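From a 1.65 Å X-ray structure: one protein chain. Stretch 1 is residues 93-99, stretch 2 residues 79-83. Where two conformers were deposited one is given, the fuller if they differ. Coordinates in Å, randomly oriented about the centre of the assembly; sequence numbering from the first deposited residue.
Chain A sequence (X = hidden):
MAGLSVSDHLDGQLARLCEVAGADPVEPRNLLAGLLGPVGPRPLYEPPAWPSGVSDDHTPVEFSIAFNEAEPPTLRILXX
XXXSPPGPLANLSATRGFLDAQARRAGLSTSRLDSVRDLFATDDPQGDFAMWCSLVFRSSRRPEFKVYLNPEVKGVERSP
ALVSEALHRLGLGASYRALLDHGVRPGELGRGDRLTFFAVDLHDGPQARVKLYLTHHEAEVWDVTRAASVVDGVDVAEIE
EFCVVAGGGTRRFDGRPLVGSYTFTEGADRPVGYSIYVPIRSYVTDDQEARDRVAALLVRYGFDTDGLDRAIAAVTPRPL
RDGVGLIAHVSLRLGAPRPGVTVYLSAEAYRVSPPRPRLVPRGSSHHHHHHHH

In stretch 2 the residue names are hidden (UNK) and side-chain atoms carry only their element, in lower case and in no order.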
# COMPACT_ATOMS: atom_id res chain seq x y z
N SER A 93 8.62 3.44 16.87
CA SER A 93 8.10 3.39 18.26
C SER A 93 6.65 3.90 18.31
O SER A 93 5.79 3.18 18.86
CB SER A 93 8.97 4.19 19.17
OG SER A 93 8.58 4.01 20.51
N ALA A 94 6.39 5.06 17.72
CA ALA A 94 5.05 5.70 17.72
C ALA A 94 4.05 4.82 16.94
O ALA A 94 2.90 4.64 17.39
CB ALA A 94 5.14 7.12 17.17
N THR A 95 4.46 4.29 15.78
CA THR A 95 3.56 3.49 14.94
C THR A 95 3.24 2.19 15.68
O THR A 95 2.06 1.81 15.75
CB THR A 95 4.13 3.32 13.54
OG1 THR A 95 4.33 4.62 12.96
CG2 THR A 95 3.24 2.50 12.66
N ARG A 96 4.25 1.51 16.22
CA ARG A 96 4.03 0.25 16.93
C ARG A 96 3.19 0.52 18.18
O ARG A 96 2.26 -0.26 18.44
CB ARG A 96 5.36 -0.43 17.28
CG ARG A 96 5.18 -1.88 17.69
CD ARG A 96 6.40 -2.45 18.38
NE ARG A 96 5.96 -3.41 19.38
CZ ARG A 96 6.75 -3.97 20.28
NH1 ARG A 96 6.25 -4.83 21.13
NH2 ARG A 96 8.04 -3.66 20.32
N GLY A 97 3.46 1.63 18.89
CA GLY A 97 2.66 2.08 20.04
C GLY A 97 1.19 2.17 19.69
O GLY A 97 0.37 1.60 20.41
N PHE A 98 0.86 2.79 18.57
CA PHE A 98 -0.54 2.89 18.08
C PHE A 98 -1.12 1.50 17.84
O PHE A 98 -2.23 1.22 18.28
CB PHE A 98 -0.60 3.75 16.82
CG PHE A 98 -1.90 3.67 16.10
CD1 PHE A 98 -3.04 4.21 16.65
CD2 PHE A 98 -2.00 3.02 14.87
CE1 PHE A 98 -4.25 4.11 16.01
CE2 PHE A 98 -3.21 2.95 14.22
CZ PHE A 98 -4.33 3.49 14.78
N LEU A 99 -0.42 0.68 17.05
CA LEU A 99 -0.90 -0.66 16.69
C LEU A 99 -1.08 -1.52 17.95
O LEU A 99 -2.10 -2.21 18.05
CB LEU A 99 0.08 -1.30 15.69
CG LEU A 99 -0.02 -0.74 14.28
CD1 LEU A 99 1.17 -1.17 13.44
CD2 LEU A 99 -1.31 -1.15 13.63
N UNK A 79 -0.48 4.34 6.39
CA UNK A 79 0.31 5.47 6.89
C UNK A 79 1.14 5.12 8.08
O UNK A 79 1.37 3.92 8.35
N UNK A 80 1.65 6.16 8.75
CA UNK A 80 2.56 6.00 9.87
C UNK A 80 2.31 7.13 10.88
O UNK A 80 1.80 8.19 10.49
o UNK A 80 6.34 7.91 7.38
o UNK A 80 6.74 6.29 8.81
c UNK A 80 4.03 5.95 9.41
c UNK A 80 4.53 7.20 8.73
c UNK A 80 5.98 7.13 8.28
N UNK A 81 2.68 6.86 12.11
CA UNK A 81 2.65 7.80 13.24
C UNK A 81 4.07 8.33 13.43
O UNK A 81 4.97 7.54 13.76
c UNK A 81 1.79 8.20 15.55
c UNK A 81 2.16 7.15 14.53
o UNK A 81 1.04 6.29 14.29
N UNK A 82 4.25 9.63 13.24
CA UNK A 82 5.58 10.23 13.36
C UNK A 82 5.95 10.32 14.87
O UNK A 82 5.03 10.43 15.70
c UNK A 82 5.61 12.92 10.55
c UNK A 82 6.31 10.53 10.46
c UNK A 82 5.39 11.54 11.14
c UNK A 82 5.58 11.58 12.67
N UNK A 83 7.24 10.19 15.19
CA UNK A 83 7.75 10.29 16.57
C UNK A 83 7.84 11.73 17.05
O UNK A 83 7.58 12.67 16.23

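Position 79 carries no side-chain atoms at all: the chain runs N, CA, C, O and then on to the next residue. Nothing but hydrogen hangs from its CA, so the residue is Gly-79. It makes no contact with the helix of stretch 1, and an ideal CB placed on it would find nothing of that helix within 5.5 Å.

Position 80 has five side-chain atoms, three carbons in an unbranched line with two oxygens on the last. The first carbon, CB, lies 3.8 Å from Thr-95 OG1, and from there the chain extends with chi1 in p and chi2 in t. A three-carbon chain ending in two oxygens is a carboxylate one carbon longer than aspartate's; an amide would show a nitrogen in place of one oxygen. The residue is Glu-80. Its CA-to-CB bond points sideways to the helix, so this is a passing contact at the root of the side chain; OE2 is hydrogen-bonded elsewhere in the structure.

Position 81 shows three side-chain atoms: a CB that forks at once into one oxygen and one carbon. That beta-branched hydroxyl is threonine, Thr-81. Its CA-to-CB bond points toward the helix, and it has the largest covered area of the five positions. The methyl CG2 sits 3.9 Å from Ala-94 CB, while OG1 comes within 3.9 Å of Phe-98 CB and meets the Phe-98 ring obliquely. That hydroxyl has its hydrogen bond elsewhere in the structure. The backbone does the polar work here: Thr-81 N donates to Thr-95 OG1 at 2.9 Å, with an N-H...O angle of 153°.

Position 82 has four carbons and no heteroatom, forked at the second. Four carbons forked at the second are leucine, Leu-82, here with chi1 in m and chi2 in t. Its CA-to-CB bond points away from the helix, and the side chain comes no nearer than 6.4 Å, from Leu-82 CB to Ala-94 CB; what reaches stretch 1 is the backbone, Leu-82 O lying 3.6 Å from Ala-94 CB.

Position 83 again has no side-chain atom and is Gly-83. Its CA packs 4.1 Å from Ala-94 CB, and an ideal CB would sit 4.7 Å from that same methyl, so this contact gives no steric reason for glycine.

The contact is small, 225 Å² with both sides summed, and its rule is that an irregular segment can be fixed to a helix by one well-placed hydroxyl and one small residue. Thr-95, with chi1 in m, offers OG1 to a backbone amide of a segment that forms no regular helix or strand. One turn of helix carries the rest: Ala-94 sets its methyl among backbone atoms, with CB 3.4 Å from Thr-81 O, and Phe-98, four residues on, adds its CB before its ring leads away. Backbone bonds such as Phe-98 N to Ala-94 O, 3.0 Å, hold these positions in register.

Stretch 2, residues 79-83: GETLG
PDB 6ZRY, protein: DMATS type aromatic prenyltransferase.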